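Local coordinates for protein DNA ligase (Archaeoglobus fulgidus, PDB 3GDE) that probably seals nicks in double-stranded DNA during replication, recombination and repair, using ATP and magnesium, at residues Ala10-Cys13 / Glu14-Lys18; Thr151-Glu154 / Ala155-Thr159; Ile284-Glu287 / Ile288-Ser291; Ala327-Val330 / Glu331-Leu335. One frame throughout, in Å; residues are numbered along the deposited sequence.

Contact 1 of 4, residues Ala10-Cys13 / Glu14-Lys18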
ATOM      1  N   ALA A  10     -20.662 -13.748  -0.946  1.00 25.76           N
ATOM      2  CA  ALA A  10     -20.654 -13.470  -2.387  1.00 26.00           C
ATOM      3  C   ALA A  10     -21.950 -12.804  -2.860  1.00 26.31           C
ATOM      4  O   ALA A  10     -21.904 -11.810  -3.594  1.00 26.57           O
ATOM      5  CB  ALA A  10     -20.360 -14.756  -3.190  1.00 25.55           C
ATOM      6  N   GLU A  11     -23.095 -13.332  -2.427  1.00 26.63           N
ATOM      7  CA  GLU A  11     -24.403 -12.751  -2.763  1.00 27.40           C
ATOM      8  C   GLU A  11     -24.563 -11.371  -2.176  1.00 26.72           C
ATOM      9  O   GLU A  11     -25.164 -10.500  -2.799  1.00 26.53           O
ATOM     10  CB  GLU A  11     -25.555 -13.594  -2.224  1.00 27.97           C
ATOM     11  CG  GLU A  11     -25.348 -15.078  -2.337  1.00 32.38           C
ATOM     12  CD  GLU A  11     -25.929 -15.681  -3.589  1.00 36.77           C
ATOM     13  OE1 GLU A  11     -25.516 -16.813  -3.927  1.00 39.33           O
ATOM     14  OE2 GLU A  11     -26.799 -15.038  -4.220  1.00 38.40           O
ATOM     15  N   PHE A  12     -24.058 -11.183  -0.957  1.00 26.67           N
ATOM     16  CA  PHE A  12     -24.033  -9.859  -0.335  1.00 26.66           C
ATOM     17  C   PHE A  12     -23.243  -8.850  -1.183  1.00 26.73           C
ATOM     18  O   PHE A  12     -23.700  -7.727  -1.388  1.00 26.78           O
ATOM     19  CB  PHE A  12     -23.466  -9.932   1.086  1.00 26.77           C
ATOM     20  CG  PHE A  12     -23.214  -8.581   1.710  1.00 26.52           C
ATOM     21  CD1 PHE A  12     -24.273  -7.722   1.999  1.00 26.89           C
ATOM     22  CD2 PHE A  12     -21.924  -8.178   2.020  1.00 26.28           C
ATOM     23  CE1 PHE A  12     -24.048  -6.474   2.575  1.00 27.85           C
ATOM     24  CE2 PHE A  12     -21.683  -6.934   2.602  1.00 27.44           C
ATOM     25  CZ  PHE A  12     -22.748  -6.077   2.875  1.00 27.48           C
ATOM     26  N   CYS A  13     -22.070  -9.261  -1.675  1.00 26.61           N
ATOM     27  CA  CYS A  13     -21.203  -8.401  -2.493  1.00 27.01           C
ATOM     28  C   CYS A  13     -21.835  -8.050  -3.832  1.00 27.95           C
ATOM     29  O   CYS A  13     -21.743  -6.908  -4.289  1.00 27.28           O
ATOM     30  CB  CYS A  13     -19.849  -9.067  -2.734  1.00 26.71           C
ATOM     31  SG  CYS A  13     -18.821  -9.129  -1.271  1.00 25.53           S
ATOM     32  N   GLU A  14     -22.475  -9.040  -4.451  1.00 29.36           N
ATOM     33  CA  GLU A  14     -23.150  -8.847  -5.721  1.00 30.83           C
ATOM     34  C   GLU A  14     -24.180  -7.717  -5.642  1.00 31.54           C
ATOM     35  O   GLU A  14     -24.257  -6.880  -6.545  1.00 31.21           O
ATOM     36  CB  GLU A  14     -23.805 -10.137  -6.170  1.00 31.11           C
ATOM     37  CG  GLU A  14     -24.083 -10.165  -7.652  1.00 34.22           C
ATOM     38  CD  GLU A  14     -25.554 -10.178  -7.976  1.00 39.40           C
ATOM     39  OE1 GLU A  14     -26.318  -9.382  -7.378  1.00 41.17           O
ATOM     40  OE2 GLU A  14     -25.948 -11.005  -8.834  1.00 42.76           O
ATOM     41  N   ARG A  15     -24.941  -7.689  -4.546  1.00 32.24           N
ATOM     42  CA  ARG A  15     -25.951  -6.664  -4.321  1.00 33.26           C
ATOM     43  C   ARG A  15     -25.348  -5.263  -4.130  1.00 33.37           C
ATOM     44  O   ARG A  15     -25.970  -4.265  -4.479  1.00 33.90           O
ATOM     45  CB  ARG A  15     -26.854  -7.062  -3.149  1.00 33.59           C
ATOM     46  CG  ARG A  15     -28.065  -7.890  -3.570  1.00 36.28           C
ATOM     47  CD  ARG A  15     -28.619  -8.783  -2.445  1.00 40.60           C
ATOM     48  NE  ARG A  15     -28.236 -10.182  -2.651  1.00 43.74           N
ATOM     49  CZ  ARG A  15     -28.957 -11.072  -3.338  1.00 45.24           C
ATOM     50  NH1 ARG A  15     -30.125 -10.727  -3.876  1.00 44.88           N
ATOM     51  NH2 ARG A  15     -28.508 -12.317  -3.487  1.00 46.80           N
ATOM     52  N   LEU A  16     -24.127  -5.197  -3.607  1.00 33.80           N
ATOM     53  CA  LEU A  16     -23.422  -3.926  -3.408  1.00 33.67           C
ATOM     54  C   LEU A  16     -22.959  -3.286  -4.710  1.00 34.67           C
ATOM     55  O   LEU A  16     -22.742  -2.074  -4.759  1.00 34.78           O
ATOM     56  CB  LEU A  16     -22.205  -4.115  -2.503  1.00 33.39           C
ATOM     57  CG  LEU A  16     -22.365  -4.472  -1.030  1.00 32.83           C
ATOM     58  CD1 LEU A  16     -20.989  -4.553  -0.406  1.00 32.58           C
ATOM     59  CD2 LEU A  16     -23.260  -3.481  -0.284  1.00 30.45           C
ATOM     60  N   GLU A  17     -22.783  -4.101  -5.750  1.00 35.54           N
ATOM     61  CA  GLU A  17     -22.331  -3.619  -7.056  1.00 37.03           C
ATOM     62  C   GLU A  17     -23.285  -2.598  -7.678  1.00 37.56           C
ATOM     63  O   GLU A  17     -22.858  -1.683  -8.372  1.00 38.00           O
ATOM     64  CB  GLU A  17     -22.134  -4.786  -8.030  1.00 37.15           C
ATOM     65  CG  GLU A  17     -21.086  -5.775  -7.593  1.00 37.82           C
ATOM     66  CD  GLU A  17     -20.301  -6.370  -8.741  1.00 39.36           C
ATOM     67  OE1 GLU A  17     -20.505  -5.950  -9.905  1.00 38.16           O
ATOM     68  OE2 GLU A  17     -19.458  -7.258  -8.462  1.00 39.65           O
ATOM     69  N   LYS A  18     -24.573  -2.771  -7.412  1.00 38.39           N
ATOM     70  CA  LYS A  18     -25.629  -1.913  -7.935  1.00 39.22           C
ATOM     71  C   LYS A  18     -25.665  -0.565  -7.215  1.00 38.88           C
ATOM     72  O   LYS A  18     -26.164   0.429  -7.756  1.00 39.50           O
ATOM     73  CB  LYS A  18     -26.968  -2.664  -7.815  1.00 39.66           C
ATOM     74  CG  LYS A  18     -28.263  -1.839  -7.783  1.00 43.12           C
ATOM     75  CD  LYS A  18     -28.804  -1.682  -6.348  1.00 46.26           C
ATOM     76  CE  LYS A  18     -30.306  -1.449  -6.325  1.00 47.41           C
ATOM     77  NZ  LYS A  18     -31.062  -2.671  -6.750  1.00 47.69           N
TER
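Between A10 and E14 the backbone of helix 6-16 closes a regular alpha-helical turn, E14 N donating to A10 O at 3.0 Å, while the next bond, R15 N to E11 O, is weak. This helix opens the N-terminal domain of the ligase, and its side chains illustrate how an i to i+4 spacing can serve charge on one flank and apolar packing on another. E11 and R15 run alongside each other in the same direction, carboxylate and guanidinium planes only 24° apart, and OE2 of E11 makes a salt bridge of 3.3 Å with NH2 of R15. The arginine bends at chi3, which turns NE back over its own helix to donate to E11 O from above the carbonyl plane. One carbonyl oxygen thus receives both the main-chain and the side-chain N-H of R15. On another flank F12, with CG anti to its backbone N (chi1 171°), meets L16, whose CG lies over one ring face toward the rim; F32 of helix 22-34 stacks with the same ring, and I49 touches both side chains. Closest between the F12 and L16 side chains are CE2 of F12 and CD1 of L16, 3.9 Å apart.

Contact 2 of 4, residues Thr151-Glu154 / Ala155-Thr159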
ATOM      1  N   THR A 151     -19.875 -22.110  -6.033  1.00 26.17           N
ATOM      2  CA  THR A 151     -20.962 -21.632  -6.891  1.00 26.27           C
ATOM      3  C   THR A 151     -20.394 -20.622  -7.912  1.00 26.27           C
ATOM      4  O   THR A 151     -19.291 -20.112  -7.726  1.00 26.35           O
ATOM      5  CB  THR A 151     -22.110 -20.978  -6.078  1.00 25.86           C
ATOM      6  OG1 THR A 151     -21.655 -19.768  -5.471  1.00 25.45           O
ATOM      7  CG2 THR A 151     -22.652 -21.933  -4.998  1.00 25.98           C
ATOM      8  N   PRO A 152     -21.127 -20.360  -9.009  1.00 26.54           N
ATOM      9  CA  PRO A 152     -20.696 -19.339  -9.966  1.00 26.13           C
ATOM     10  C   PRO A 152     -20.364 -17.997  -9.299  1.00 25.92           C
ATOM     11  O   PRO A 152     -19.308 -17.430  -9.568  1.00 25.32           O
ATOM     12  CB  PRO A 152     -21.906 -19.217 -10.909  1.00 26.23           C
ATOM     13  CG  PRO A 152     -22.513 -20.589 -10.894  1.00 26.65           C
ATOM     14  CD  PRO A 152     -22.385 -21.015  -9.439  1.00 26.85           C
ATOM     15  N   LEU A 153     -21.235 -17.521  -8.413  1.00 25.70           N
ATOM     16  CA  LEU A 153     -20.992 -16.261  -7.694  1.00 25.93           C
ATOM     17  C   LEU A 153     -19.827 -16.324  -6.705  1.00 25.85           C
ATOM     18  O   LEU A 153     -19.136 -15.322  -6.483  1.00 25.88           O
ATOM     19  CB  LEU A 153     -22.265 -15.807  -6.983  1.00 26.14           C
ATOM     20  CG  LEU A 153     -22.587 -14.320  -6.959  1.00 26.05           C
ATOM     21  CD1 LEU A 153     -22.275 -13.628  -8.311  1.00 24.78           C
ATOM     22  CD2 LEU A 153     -24.038 -14.158  -6.589  1.00 25.02           C
ATOM     23  N   GLU A 154     -19.603 -17.491  -6.105  1.00 25.52           N
ATOM     24  CA  GLU A 154     -18.411 -17.683  -5.274  1.00 25.66           C
ATOM     25  C   GLU A 154     -17.148 -17.598  -6.118  1.00 24.95           C
ATOM     26  O   GLU A 154     -16.164 -16.997  -5.701  1.00 24.80           O
ATOM     27  CB  GLU A 154     -18.440 -19.030  -4.547  1.00 25.35           C
ATOM     28  CG  GLU A 154     -19.205 -19.017  -3.258  1.00 26.33           C
ATOM     29  CD  GLU A 154     -19.392 -20.413  -2.648  1.00 27.03           C
ATOM     30  OE1 GLU A 154     -19.311 -21.420  -3.380  1.00 29.27           O
ATOM     31  OE2 GLU A 154     -19.632 -20.501  -1.425  1.00 28.95           O
ATOM     32  N   ALA A 155     -17.181 -18.218  -7.295  1.00 24.68           N
ATOM     33  CA  ALA A 155     -16.024 -18.257  -8.178  1.00 24.75           C
ATOM     34  C   ALA A 155     -15.652 -16.849  -8.645  1.00 24.62           C
ATOM     35  O   ALA A 155     -14.477 -16.523  -8.818  1.00 24.67           O
ATOM     36  CB  ALA A 155     -16.289 -19.178  -9.370  1.00 24.61           C
ATOM     37  N   ARG A 156     -16.671 -16.026  -8.844  1.00 24.85           N
ATOM     38  CA  ARG A 156     -16.496 -14.623  -9.198  1.00 24.99           C
ATOM     39  C   ARG A 156     -15.689 -13.842  -8.168  1.00 24.86           C
ATOM     40  O   ARG A 156     -14.673 -13.251  -8.515  1.00 25.17           O
ATOM     41  CB  ARG A 156     -17.860 -13.985  -9.402  1.00 24.67           C
ATOM     42  CG  ARG A 156     -17.850 -12.495  -9.668  1.00 25.44           C
ATOM     43  CD  ARG A 156     -19.070 -12.195 -10.484  1.00 27.34           C
ATOM     44  NE  ARG A 156     -19.804 -11.057  -9.984  1.00 25.12           N
ATOM     45  CZ  ARG A 156     -21.064 -10.800 -10.297  1.00 25.52           C
ATOM     46  NH1 ARG A 156     -21.729 -11.603 -11.110  1.00 26.47           N
ATOM     47  NH2 ARG A 156     -21.661  -9.733  -9.792  1.00 27.31           N
ATOM     48  N   TYR A 157     -16.137 -13.843  -6.908  1.00 24.99           N
ATOM     49  CA  TYR A 157     -15.451 -13.082  -5.845  1.00 24.82           C
ATOM     50  C   TYR A 157     -14.194 -13.745  -5.290  1.00 24.76           C
ATOM     51  O   TYR A 157     -13.346 -13.071  -4.739  1.00 24.77           O
ATOM     52  CB  TYR A 157     -16.421 -12.650  -4.745  1.00 24.65           C
ATOM     53  CG  TYR A 157     -17.436 -11.678  -5.290  1.00 24.87           C
ATOM     54  CD1 TYR A 157     -17.068 -10.371  -5.604  1.00 24.22           C
ATOM     55  CD2 TYR A 157     -18.754 -12.077  -5.543  1.00 25.82           C
ATOM     56  CE1 TYR A 157     -17.982  -9.480  -6.135  1.00 24.41           C
ATOM     57  CE2 TYR A 157     -19.679 -11.195  -6.080  1.00 24.10           C
ATOM     58  CZ  TYR A 157     -19.285  -9.897  -6.370  1.00 25.02           C
ATOM     59  OH  TYR A 157     -20.181  -9.005  -6.903  1.00 25.67           O
ATOM     60  N   LEU A 158     -14.070 -15.059  -5.440  1.00 24.85           N
ATOM     61  CA  LEU A 158     -12.815 -15.745  -5.123  1.00 25.08           C
ATOM     62  C   LEU A 158     -11.729 -15.240  -6.058  1.00 24.49           C
ATOM     63  O   LEU A 158     -10.605 -14.945  -5.638  1.00 24.61           O
ATOM     64  CB  LEU A 158     -12.964 -17.263  -5.293  1.00 25.04           C
ATOM     65  CG  LEU A 158     -12.893 -18.234  -4.102  1.00 26.76           C
ATOM     66  CD1 LEU A 158     -12.942 -17.565  -2.738  1.00 25.84           C
ATOM     67  CD2 LEU A 158     -13.953 -19.350  -4.203  1.00 25.66           C
ATOM     68  N   THR A 159     -12.085 -15.145  -7.330  1.00 24.12           N
ATOM     69  CA  THR A 159     -11.174 -14.706  -8.373  1.00 24.17           C
ATOM     70  C   THR A 159     -10.802 -13.237  -8.153  1.00 24.06           C
ATOM     71  O   THR A 159      -9.622 -12.883  -8.182  1.00 24.29           O
ATOM     72  CB  THR A 159     -11.817 -14.925  -9.768  1.00 24.37           C
ATOM     73  OG1 THR A 159     -12.078 -16.326  -9.951  1.00 24.04           O
ATOM     74  CG2 THR A 159     -10.912 -14.422 -10.902  1.00 24.43           C
TER
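A capping box starts helix 152-162 in the N-terminal domain, and the turn that follows carries it into A155-T159. From the N-cap, T151 sends its carbonyl oxygen to A155 N at 2.9 Å, while T151 OG1 accepts from E154 N at 3.1 Å. The reciprocal bond runs from T151 N to OE1 of E154, 2.8 Å and close to straight at 165°, reaching the anti side of the carboxylate. The two bonds fix the threonine and glutamate side chains against the first turn; the other carboxylate oxygen, OE2, accepts from L115 N. Within the same turn, L153 lies beside R156 and lays CD1 over a face of the guanidinium, 3.5 Å from NH1 of R156. With CG anti to its backbone N (chi1 175°), R156 also places its CG over the centre of one face of the Y157 ring. The polar ends have partners outside the helix: R156 NH1 forms a salt bridge with E99 of helix 94-108, and Y157 OH bonds to E17, near the end of helix 6-16. Helix 152-162 packs against both helix 6-16, touched by L153, E154 and L158, and helix 94-108, touched by P152 and T159.

Contact 3 of 4, residues Ile284-Glu287 / Ile288-Ser291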
ATOM      1  N   ILE A 284      21.806  -3.444   8.435  1.00 37.41           N
ATOM      2  CA  ILE A 284      21.156  -2.472   9.314  1.00 36.57           C
ATOM      3  C   ILE A 284      20.635  -3.154  10.587  1.00 36.48           C
ATOM      4  O   ILE A 284      20.792  -2.623  11.681  1.00 36.08           O
ATOM      5  CB  ILE A 284      20.041  -1.668   8.564  1.00 36.39           C
ATOM      6  CG1 ILE A 284      20.647  -0.802   7.443  1.00 35.96           C
ATOM      7  CG2 ILE A 284      19.211  -0.817   9.526  1.00 35.14           C
ATOM      8  CD1 ILE A 284      21.765   0.184   7.883  1.00 34.14           C
ATOM      9  N   VAL A 285      20.035  -4.333  10.431  1.00 36.77           N
ATOM     10  CA  VAL A 285      19.581  -5.143  11.573  1.00 37.51           C
ATOM     11  C   VAL A 285      20.687  -5.329  12.633  1.00 37.74           C
ATOM     12  O   VAL A 285      20.472  -5.035  13.817  1.00 37.46           O
ATOM     13  CB  VAL A 285      18.968  -6.506  11.102  1.00 37.42           C
ATOM     14  CG1 VAL A 285      18.802  -7.491  12.252  1.00 37.77           C
ATOM     15  CG2 VAL A 285      17.628  -6.266  10.433  1.00 37.44           C
ATOM     16  N   GLU A 286      21.866  -5.785  12.202  1.00 38.34           N
ATOM     17  CA  GLU A 286      22.999  -5.988  13.116  1.00 39.05           C
ATOM     18  C   GLU A 286      23.435  -4.701  13.808  1.00 39.40           C
ATOM     19  O   GLU A 286      23.703  -4.713  15.014  1.00 39.62           O
ATOM     20  CB  GLU A 286      24.194  -6.645  12.415  1.00 39.09           C
ATOM     21  CG  GLU A 286      24.043  -8.141  12.169  1.00 40.13           C
ATOM     22  CD  GLU A 286      23.864  -8.975  13.445  1.00 42.23           C
ATOM     23  OE1 GLU A 286      23.295 -10.086  13.340  1.00 43.40           O
ATOM     24  OE2 GLU A 286      24.287  -8.546  14.544  1.00 41.90           O
ATOM     25  N   GLU A 287      23.477  -3.595  13.056  1.00 39.63           N
ATOM     26  CA  GLU A 287      23.876  -2.290  13.601  1.00 40.00           C
ATOM     27  C   GLU A 287      22.896  -1.778  14.644  1.00 39.79           C
ATOM     28  O   GLU A 287      23.290  -1.095  15.586  1.00 40.11           O
ATOM     29  CB  GLU A 287      24.023  -1.247  12.491  1.00 40.19           C
ATOM     30  CG  GLU A 287      25.062  -1.586  11.452  1.00 42.50           C
ATOM     31  CD  GLU A 287      26.491  -1.383  11.932  1.00 45.10           C
ATOM     32  OE1 GLU A 287      26.713  -0.566  12.860  1.00 46.43           O
ATOM     33  OE2 GLU A 287      27.391  -2.038  11.361  1.00 46.33           O
ATOM     34  N   ILE A 288      21.618  -2.093  14.454  1.00 39.52           N
ATOM     35  CA  ILE A 288      20.578  -1.772  15.432  1.00 39.29           C
ATOM     36  C   ILE A 288      20.783  -2.547  16.750  1.00 39.40           C
ATOM     37  O   ILE A 288      20.665  -1.983  17.844  1.00 39.15           O
ATOM     38  CB  ILE A 288      19.174  -2.007  14.810  1.00 39.02           C
ATOM     39  CG1 ILE A 288      18.772  -0.785  13.979  1.00 38.91           C
ATOM     40  CG2 ILE A 288      18.121  -2.311  15.875  1.00 38.99           C
ATOM     41  CD1 ILE A 288      17.939  -1.105  12.767  1.00 38.45           C
ATOM     42  N   LYS A 289      21.122  -3.828  16.626  1.00 39.77           N
ATOM     43  CA  LYS A 289      21.378  -4.695  17.783  1.00 40.24           C
ATOM     44  C   LYS A 289      22.564  -4.239  18.627  1.00 40.54           C
ATOM     45  O   LYS A 289      22.547  -4.391  19.848  1.00 40.85           O
ATOM     46  CB  LYS A 289      21.550  -6.151  17.348  1.00 39.95           C
ATOM     47  CG  LYS A 289      20.295  -6.723  16.717  1.00 39.89           C
ATOM     48  CD  LYS A 289      20.407  -8.198  16.420  1.00 39.51           C
ATOM     49  CE  LYS A 289      19.047  -8.749  16.057  1.00 39.30           C
ATOM     50  NZ  LYS A 289      19.108 -10.142  15.519  1.00 39.86           N
ATOM     51  N   LYS A 290      23.579  -3.652  17.995  1.00 40.98           N
ATOM     52  CA  LYS A 290      24.691  -3.105  18.781  1.00 41.08           C
ATOM     53  C   LYS A 290      24.549  -1.641  19.181  1.00 40.75           C
ATOM     54  O   LYS A 290      25.072  -1.236  20.218  1.00 40.68           O
ATOM     55  CB  LYS A 290      26.072  -3.401  18.164  1.00 41.25           C
ATOM     56  CG  LYS A 290      26.241  -3.085  16.700  1.00 42.23           C
ATOM     57  CD  LYS A 290      27.685  -3.286  16.294  1.00 43.09           C
ATOM     58  CE  LYS A 290      27.809  -3.577  14.807  1.00 44.75           C
ATOM     59  NZ  LYS A 290      29.234  -3.520  14.355  1.00 45.33           N
ATOM     60  N   SER A 291      23.821  -0.855  18.390  1.00 40.48           N
ATOM     61  CA  SER A 291      23.769   0.594  18.620  1.00 40.05           C
ATOM     62  C   SER A 291      22.514   1.111  19.318  1.00 39.76           C
ATOM     63  O   SER A 291      22.529   2.217  19.875  1.00 39.46           O
ATOM     64  CB  SER A 291      23.999   1.363  17.318  1.00 40.05           C
ATOM     65  OG  SER A 291      25.223   0.973  16.704  1.00 41.19           O
TER
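E287 and K290 run side by side, and the glutamate can be followed outward from the helix. E287 CB lies 3.2 Å from I288 N, a neighbour in sequence. CG stands anti to the carbonyl carbon (chi1 -60°), and the bend at chi2 turns the carboxylate toward the lysine. There E287 CD packs against K290 CE, and E287 OE1 comes within 3.7 Å of that same carbon. E287 OE2 ends the path with a long salt bridge, 3.8 Å to K290 NZ, so the charge pairing is loose and much of the touching is with the aliphatic end of the lysine. K290 rises to it as an extended chain from a chi1 of 50°, which tucks CG between its backbone N and carbonyl carbon. This is the last turn of helix 282-291 in the adenylation domain, whose fold supplies the nucleotide site of the family. The turn closes with S291 N donating to E287 O at 2.9 Å, and S291 OG bonds to S368 OG in a neighbouring loop. Toward the domain interior I284 and I288 meet one turn apart, where CG2 of I284 and CD1 of I288 are tightly packed at 3.5 Å. Strand 256-262 receives I288 through V260 and W262, and I269 of strand 268-271 lies against I284 and V285. V285 CG1 touches K289 CE, 4.0 Å away, as the lysine chain extends past it.

Contact 4 of 4, residues Ala327-Val330 / Glu331-Leu335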
ATOM      1  N   ALA A 327      23.568 -11.302   0.524  1.00 64.24           N
ATOM      2  CA  ALA A 327      24.937 -11.005   0.954  1.00 63.63           C
ATOM      3  C   ALA A 327      25.710 -10.170  -0.072  1.00 63.12           C
ATOM      4  O   ALA A 327      26.559  -9.351   0.291  1.00 62.80           O
ATOM      5  CB  ALA A 327      25.683 -12.308   1.253  1.00 63.79           C
ATOM      6  N   LYS A 328      25.399 -10.393  -1.349  1.00 62.61           N
ATOM      7  CA  LYS A 328      25.997  -9.659  -2.463  1.00 62.14           C
ATOM      8  C   LYS A 328      25.546  -8.198  -2.476  1.00 61.44           C
ATOM      9  O   LYS A 328      26.317  -7.302  -2.818  1.00 61.22           O
ATOM     10  CB  LYS A 328      25.611 -10.324  -3.788  1.00 62.21           C
ATOM     11  CG  LYS A 328      26.600 -10.096  -4.920  1.00 63.28           C
ATOM     12  CD  LYS A 328      27.671 -11.193  -4.959  1.00 64.75           C
ATOM     13  CE  LYS A 328      28.647 -10.989  -6.113  1.00 65.38           C
ATOM     14  NZ  LYS A 328      27.975 -10.927  -7.449  1.00 65.78           N
ATOM     15  N   MET A 329      24.289  -7.981  -2.099  1.00 60.85           N
ATOM     16  CA  MET A 329      23.673  -6.654  -2.071  1.00 60.10           C
ATOM     17  C   MET A 329      24.250  -5.752  -0.984  1.00 59.13           C
ATOM     18  O   MET A 329      24.383  -4.543  -1.186  1.00 59.04           O
ATOM     19  CB  MET A 329      22.156  -6.781  -1.914  1.00 60.43           C
ATOM     20  CG  MET A 329      21.475  -7.404  -3.118  1.00 61.73           C
ATOM     21  SD  MET A 329      21.736  -6.423  -4.612  1.00 66.04           S
ATOM     22  CE  MET A 329      20.439  -5.201  -4.422  1.00 64.56           C
ATOM     23  N   VAL A 330      24.598  -6.341   0.158  1.00 58.08           N
ATOM     24  CA  VAL A 330      25.243  -5.596   1.245  1.00 57.19           C
ATOM     25  C   VAL A 330      26.565  -4.980   0.772  1.00 56.61           C
ATOM     26  O   VAL A 330      26.949  -3.898   1.231  1.00 56.46           O
ATOM     27  CB  VAL A 330      25.466  -6.474   2.518  1.00 57.21           C
ATOM     28  CG1 VAL A 330      26.177  -5.689   3.616  1.00 56.95           C
ATOM     29  CG2 VAL A 330      24.146  -7.005   3.046  1.00 56.83           C
ATOM     30  N   GLU A 331      27.239  -5.665  -0.155  1.00 55.72           N
ATOM     31  CA  GLU A 331      28.530  -5.205  -0.681  1.00 55.03           C
ATOM     32  C   GLU A 331      28.381  -4.133  -1.759  1.00 53.90           C
ATOM     33  O   GLU A 331      29.032  -3.090  -1.680  1.00 53.99           O
ATOM     34  CB  GLU A 331      29.381  -6.381  -1.199  1.00 55.30           C
ATOM     35  CG  GLU A 331      29.554  -7.548  -0.216  1.00 56.76           C
ATOM     36  CD  GLU A 331      30.073  -7.121   1.157  1.00 59.40           C
ATOM     37  OE1 GLU A 331      31.159  -6.495   1.228  1.00 60.15           O
ATOM     38  OE2 GLU A 331      29.392  -7.424   2.168  1.00 60.26           O
ATOM     39  N   LYS A 332      27.542  -4.401  -2.763  1.00 52.36           N
ATOM     40  CA  LYS A 332      27.234  -3.434  -3.826  1.00 51.05           C
ATOM     41  C   LYS A 332      26.687  -2.122  -3.266  1.00 49.54           C
ATOM     42  O   LYS A 332      27.190  -1.040  -3.584  1.00 49.39           O
ATOM     43  CB  LYS A 332      26.216  -4.015  -4.822  1.00 51.39           C
ATOM     44  CG  LYS A 332      26.795  -4.510  -6.154  1.00 53.09           C
ATOM     45  CD  LYS A 332      27.301  -3.355  -7.047  1.00 55.06           C
ATOM     46  CE  LYS A 332      26.193  -2.730  -7.903  1.00 55.60           C
ATOM     47  NZ  LYS A 332      25.832  -3.562  -9.090  1.00 56.11           N
ATOM     48  N   ILE A 333      25.666  -2.236  -2.419  1.00 47.55           N
ATOM     49  CA  ILE A 333      24.921  -1.079  -1.917  1.00 45.56           C
ATOM     50  C   ILE A 333      24.973  -1.046  -0.385  1.00 44.57           C
ATOM     51  O   ILE A 333      24.091  -1.602   0.275  1.00 44.36           O
ATOM     52  CB  ILE A 333      23.431  -1.100  -2.407  1.00 45.21           C
ATOM     53  CG1 ILE A 333      23.342  -1.453  -3.899  1.00 44.97           C
ATOM     54  CG2 ILE A 333      22.726   0.210  -2.088  1.00 44.20           C
ATOM     55  CD1 ILE A 333      21.955  -1.858  -4.369  1.00 45.23           C
ATOM     56  N   PRO A 334      26.034  -0.436   0.184  1.00 43.39           N
ATOM     57  CA  PRO A 334      26.083  -0.161   1.622  1.00 42.60           C
ATOM     58  C   PRO A 334      24.990   0.815   2.071  1.00 41.70           C
ATOM     59  O   PRO A 334      24.513   1.626   1.271  1.00 41.39           O
ATOM     60  CB  PRO A 334      27.466   0.478   1.810  1.00 42.47           C
ATOM     61  CG  PRO A 334      28.272  -0.023   0.642  1.00 43.22           C
ATOM     62  CD  PRO A 334      27.280  -0.020  -0.484  1.00 43.55           C
ATOM     63  N   LEU A 335      24.601   0.726   3.340  1.00 40.48           N
ATOM     64  CA  LEU A 335      23.540   1.569   3.873  1.00 39.67           C
ATOM     65  C   LEU A 335      23.892   2.149   5.229  1.00 39.26           C
ATOM     66  O   LEU A 335      24.714   1.594   5.958  1.00 38.96           O
ATOM     67  CB  LEU A 335      22.236   0.779   4.007  1.00 39.44           C
ATOM     68  CG  LEU A 335      21.633   0.065   2.797  1.00 39.26           C
ATOM     69  CD1 LEU A 335      20.507  -0.864   3.251  1.00 38.52           C
ATOM     70  CD2 LEU A 335      21.141   1.046   1.751  1.00 38.29           C
TER
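E331, M329 and V330 carry most of this surface contact, at the C-terminal end of the short helix 327-332 in the adenylation domain. E331 folds back over the preceding turn: with CG anti to the carbonyl carbon, a chi1 of -51° puts E331 CG 3.5 Å from A327 O, and the bend at chi2 then turns the carboxylate toward V330. E331 OE2 lies 3.9 Å from V330 CG1, where the acid and the valine meet as sequence neighbours. V330 itself packs on P282 and D283, at the start of helix 282-291, and on R319 of helix 313-321. The backbone beneath them holds its last full turns, with K332 N donating to K328 O at 3.1 Å. I333 is the first residue to leave helical torsions, yet I333 N still reaches M329 O at 2.9 Å. Beyond it the chain runs into strand 335-342 beside strand 296-306, whose A304 touches I333. R319 NH1 binds I333 O, and K306 NZ binds K332 O, so two basic side chains meet carbonyls of the helix exit. M329, bent at both chi2 and chi3, lies alongside I333 and brings its CE to 3.7 Å from I333 CD1.

Overall arrangement
From the N terminus the four contacts follow in series, none nesting in or crossing another, and each closes only a short helical turn, the last running out of its helix toward a strand. Contacts 1 and 2 belong to the N-terminal domain and join across sequence: E14 packs on R156, and with the E17 and Y157 pair this ties helices 6-16 and 152-162 together. Contacts 3 and 4 fall in the adenylation domain, their centres about 16 Å apart, and meet where I284 CD1 packs on L335 O, linking helix 282-291 to the start of strand 335-342. Between the two pairs the centres stand about 45 to 50 Å apart, with no touch.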